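Long-range contact in type III effector XopAI (Xanthomonas citri, PDB 6K93), which probably acts inside host plant cells as a secreted effector whose mono-ADP-ribosyltransferase fold appears to serve as a domain for binding arginine-containing peptides: residues L171-T176 and I274-R280. Numbering follows the deposited sequence.
Sequences LQAWTT and ISMFSER
T175, where the chain leaves helix 165-174, sits against the loop 274-280 and bonds to it through both side chain and backbone. T175 OG1, held between backbone N and carbonyl carbon (chi1 69°), donates back to Q172 O and accepts a nearly straight bond from E279 N (2.9 Å). T175 CG2, the other branch, packs against S278 OG and I274 CD1. The guanidinium of R280, its chain bent at chi3, meets T175 O end-on and edge-first: NH1 at 2.7 Å and NH2 at 2.9 Å both donate to this one oxygen. R280 N in turn donates to S278 OG, closing an ST turn.

The Q172 and E279 side chains run roughly perpendicular to each other. With CG anti to its backbone N (chi1 -177°), the extended Q172 chain passes over F277 O and delivers NE2 to the anti side of E279 OE2 (2.8 Å), amide and carboxylate planes 55° apart. T176 CG2 packs on the carboxylate carbon. At the other end, L171 lies alongside F277, L171 CD1 3.7 Å from F277 CD2, and I274 CD1 abuts W174 CD1.

The loop probably corresponds to the ARTT loop leading into the E-x-E motif of arginine-specific ADP-ribosyltransferases: R280 NE pairs with E283, W174 NE1 with E285. R149, bridging Q172 OE1 and F277 O, extends the polar network to helix 136-156; R142, salt-bridged to E279 OE1, and Q172 NE2 would favour an ionised E279 carboxylate.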
# COMPACT_ATOMS: atom_id res chain seq x y z
N LEU A 171 -5.76 -4.91 -1.02
CA LEU A 171 -4.77 -5.46 -0.09
C LEU A 171 -4.19 -6.75 -0.63
O LEU A 171 -2.98 -6.96 -0.57
CB LEU A 171 -5.39 -5.67 1.30
CG LEU A 171 -5.86 -4.43 2.06
CD1 LEU A 171 -6.43 -4.86 3.42
CD2 LEU A 171 -4.73 -3.43 2.22
N GLN A 172 -5.02 -7.62 -1.19
CA GLN A 172 -4.48 -8.82 -1.82
C GLN A 172 -3.56 -8.45 -2.98
O GLN A 172 -2.46 -9.00 -3.11
CB GLN A 172 -5.59 -9.76 -2.28
CG GLN A 172 -5.03 -11.06 -2.86
CD GLN A 172 -6.10 -12.05 -3.27
OE1 GLN A 172 -7.23 -11.98 -2.81
NE2 GLN A 172 -5.73 -12.99 -4.13
N ALA A 173 -3.97 -7.49 -3.81
CA ALA A 173 -3.15 -7.09 -4.95
C ALA A 173 -1.82 -6.51 -4.50
O ALA A 173 -0.80 -6.70 -5.16
CB ALA A 173 -3.91 -6.06 -5.81
N TRP A 174 -1.82 -5.79 -3.37
CA TRP A 174 -0.59 -5.26 -2.83
C TRP A 174 0.43 -6.38 -2.59
O TRP A 174 1.63 -6.18 -2.77
CB TRP A 174 -0.86 -4.50 -1.54
CG TRP A 174 0.40 -4.26 -0.78
CD1 TRP A 174 0.89 -5.04 0.26
CD2 TRP A 174 1.41 -3.29 -1.04
NE1 TRP A 174 2.10 -4.57 0.67
CE2 TRP A 174 2.45 -3.50 -0.12
CE3 TRP A 174 1.52 -2.25 -1.95
CZ2 TRP A 174 3.57 -2.71 -0.09
CZ3 TRP A 174 2.64 -1.46 -1.92
CH2 TRP A 174 3.65 -1.67 -0.99
N THR A 175 -0.03 -7.55 -2.18
CA THR A 175 0.88 -8.65 -1.88
C THR A 175 1.31 -9.44 -3.11
O THR A 175 2.01 -10.45 -2.97
CB THR A 175 0.27 -9.59 -0.83
OG1 THR A 175 -0.84 -10.34 -1.36
CG2 THR A 175 -0.19 -8.80 0.40
N THR A 176 0.94 -8.99 -4.30
CA THR A 176 1.43 -9.55 -5.55
C THR A 176 2.52 -8.62 -6.10
O THR A 176 2.81 -7.56 -5.54
CB THR A 176 0.31 -9.72 -6.57
OG1 THR A 176 -0.04 -8.44 -7.13
CG2 THR A 176 -0.91 -10.39 -5.95
N ILE A 274 -2.08 -7.61 7.46
CA ILE A 274 -2.77 -7.98 6.23
C ILE A 274 -2.54 -9.43 5.83
O ILE A 274 -2.90 -9.83 4.71
CB ILE A 274 -2.41 -7.02 5.09
CG1 ILE A 274 -0.92 -7.09 4.70
CG2 ILE A 274 -2.76 -5.58 5.48
CD1 ILE A 274 -0.63 -6.39 3.34
N SER A 275 -2.00 -10.25 6.74
CA SER A 275 -1.80 -11.67 6.45
C SER A 275 -3.10 -12.37 6.04
O SER A 275 -3.07 -13.27 5.19
CB SER A 275 -1.15 -12.36 7.65
OG SER A 275 -1.94 -12.22 8.84
N MET A 276 -4.23 -11.97 6.61
CA MET A 276 -5.51 -12.57 6.23
C MET A 276 -5.83 -12.39 4.74
O MET A 276 -6.59 -13.20 4.18
CB MET A 276 -6.63 -11.92 7.07
CG MET A 276 -6.61 -12.24 8.54
SD MET A 276 -8.03 -13.27 8.93
CE MET A 276 -9.38 -12.18 8.46
N PHE A 277 -5.29 -11.34 4.10
CA PHE A 277 -5.64 -10.99 2.73
C PHE A 277 -4.55 -11.33 1.75
O PHE A 277 -4.80 -11.33 0.55
CB PHE A 277 -5.97 -9.49 2.67
CG PHE A 277 -6.83 -9.07 3.80
CD1 PHE A 277 -8.13 -9.54 3.87
CD2 PHE A 277 -6.35 -8.28 4.81
CE1 PHE A 277 -8.95 -9.20 4.93
CE2 PHE A 277 -7.15 -7.92 5.87
CZ PHE A 277 -8.44 -8.39 5.95
N SER A 278 -3.38 -11.67 2.24
CA SER A 278 -2.20 -11.84 1.40
C SER A 278 -2.27 -13.12 0.59
O SER A 278 -2.84 -14.14 1.00
CB SER A 278 -0.96 -11.86 2.29
OG SER A 278 0.21 -11.99 1.53
N GLU A 279 -1.62 -13.07 -0.57
CA GLU A 279 -1.37 -14.24 -1.39
C GLU A 279 -0.23 -15.10 -0.87
O GLU A 279 -0.03 -16.19 -1.40
CB GLU A 279 -1.05 -13.82 -2.82
CG GLU A 279 -2.24 -13.25 -3.48
CD GLU A 279 -2.27 -13.46 -4.98
OE1 GLU A 279 -1.25 -13.91 -5.56
OE2 GLU A 279 -3.32 -13.16 -5.52
N ARG A 280 0.51 -14.62 0.12
CA ARG A 280 1.54 -15.42 0.78
C ARG A 280 1.09 -15.61 2.23
O ARG A 280 1.48 -14.84 3.12
CB ARG A 280 2.91 -14.76 0.66
CG ARG A 280 3.55 -15.10 -0.70
CD ARG A 280 4.93 -14.48 -0.88
NE ARG A 280 4.89 -13.04 -0.63
CZ ARG A 280 4.21 -12.18 -1.38
NH1 ARG A 280 3.54 -12.61 -2.45
NH2 ARG A 280 4.21 -10.89 -1.08